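PDB 2PQQ: putative transcriptional regulator from Streptomyces coelicolor A3, which probably acts as a cAMP-responsive, DNA-binding transcription factor of the CRP family, represented here by its N-terminal cyclic nucleotide-binding domain. Local coordinates for the interface of chains A and B. Numbering follows the deposited sequence. Chains: chain A/B, Putative transcriptional regulator.

The interface of chains A and B. Residues chain A 145; chain B 82-83, 132.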
loop_
_atom_site.group_PDB
_atom_site.type_symbol
_atom_site.label_atom_id
_atom_site.label_comp_id
_atom_site.label_asym_id
_atom_site.label_seq_id
_atom_site.Cartn_x
_atom_site.Cartn_y
_atom_site.Cartn_z
ATOM N N PHE A 145 2.917 5.256 10.042
ATOM C CA PHE A 145 4.264 4.975 10.580
ATOM C C PHE A 145 5.320 5.844 9.880
ATOM O O PHE A 145 6.278 5.332 9.287
ATOM C CB PHE A 145 4.654 3.482 10.504
ATOM C CG PHE A 145 3.716 2.555 11.232
ATOM C CD1 PHE A 145 2.633 1.979 10.569
ATOM C CD2 PHE A 145 3.929 2.232 12.565
ATOM C CE1 PHE A 145 1.761 1.117 11.230
ATOM C CE2 PHE A 145 3.065 1.368 13.226
ATOM C CZ PHE A 145 1.981 0.811 12.560
ATOM N N GLU B 82 8.280 2.820 16.442
ATOM C CA GLU B 82 7.429 1.778 17.018
ATOM C C GLU B 82 7.831 0.366 16.605
ATOM O O GLU B 82 7.987 -0.526 17.431
ATOM C CB GLU B 82 5.953 1.987 16.632
ATOM C CG GLU B 82 5.079 0.896 17.267
ATOM C CD GLU B 82 3.707 0.740 16.623
ATOM O OE1 GLU B 82 3.213 1.683 15.997
ATOM O OE2 GLU B 82 3.117 -0.347 16.767
ATOM N N LEU B 83 7.997 0.155 15.306
ATOM C CA LEU B 83 8.229 -1.189 14.808
ATOM C C LEU B 83 9.655 -1.708 15.089
ATOM O O LEU B 83 9.896 -2.928 15.097
ATOM C CB LEU B 83 7.891 -1.248 13.312
ATOM C CG LEU B 83 6.369 -1.133 13.048
ATOM C CD1 LEU B 83 6.066 -1.567 11.639
ATOM C CD2 LEU B 83 5.522 -1.945 14.029
ATOM N N ARG B 132 -3.363 -3.533 12.450
ATOM C CA ARG B 132 -2.771 -2.573 11.509
ATOM C C ARG B 132 -2.665 -3.200 10.115
ATOM O O ARG B 132 -3.061 -2.582 9.119
ATOM C CB ARG B 132 -1.389 -2.094 11.980
ATOM C CG ARG B 132 -1.374 -0.764 12.754
ATOM C CD ARG B 132 -1.615 -0.987 14.252
ATOM N NE ARG B 132 -1.172 0.111 15.118
ATOM C CZ ARG B 132 -0.206 0.012 16.040
ATOM N NH1 ARG B 132 0.436 -1.140 16.243
ATOM N NH2 ARG B 132 0.126 1.076 16.769
#
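The ring of A:Phe145 points its rim at the carboxylate of B:Glu82 and the side chain of B:Arg132, with B:Leu83 off one face. It meets B:Glu82 with its edge: the carboxyl carbon CD lies in the ring plane, 3.5 Å from CE2 of A:Phe145, while the ring and carboxylate planes are turned 43° apart. The slightly positive C-H rim of a phenyl ring suits such a neighbour, although the modelled approach of one carboxylate oxygen is too short to be taken literally.

One atom further round the rim, CZ of A:Phe145 rests 3.7 Å from the aliphatic CG of B:Arg132. CZ of A:Phe145 also lies over one face of the guanidinium, offset toward its rim, and the two planes stand 68° apart, so there is no parallel stack. The chain of B:Arg132 bends at its second torsion, bringing its CG methylene against CZ while the guanidinium turns toward B:Glu82. B:Leu83 adds a looser apolar wall, with CG 4.1 Å from CE2 of A:Phe145.

Beyond this rim, NH1 of B:Arg132 donates to OE2 of B:Glu82 at 2.8 Å, a salt bridge that links helix 119-139 to helix 82-86. OE2 accepts through its syn lone pair, but the bond is bent and lies well out of the guanidinium plane. B:Glu82 reaches it with CG anti to the backbone N (chi1 -179°) and an extended chain; the pairing should restrain the carboxylate that the ring edge faces.

B:Glu82 and B:Leu83 belong to the Gly-Glu-Leu motif of the phosphate-binding cassette, whose glutamate typically holds the ribose 2'-hydroxyl of cAMP. The C-terminal tail of chain A thus reaches the likely nucleotide pocket of chain B. Because the construct lacks the DNA-binding domain, this reciprocal tail exchange may belong to the truncated fragment or the crystal; here it joins the two copies.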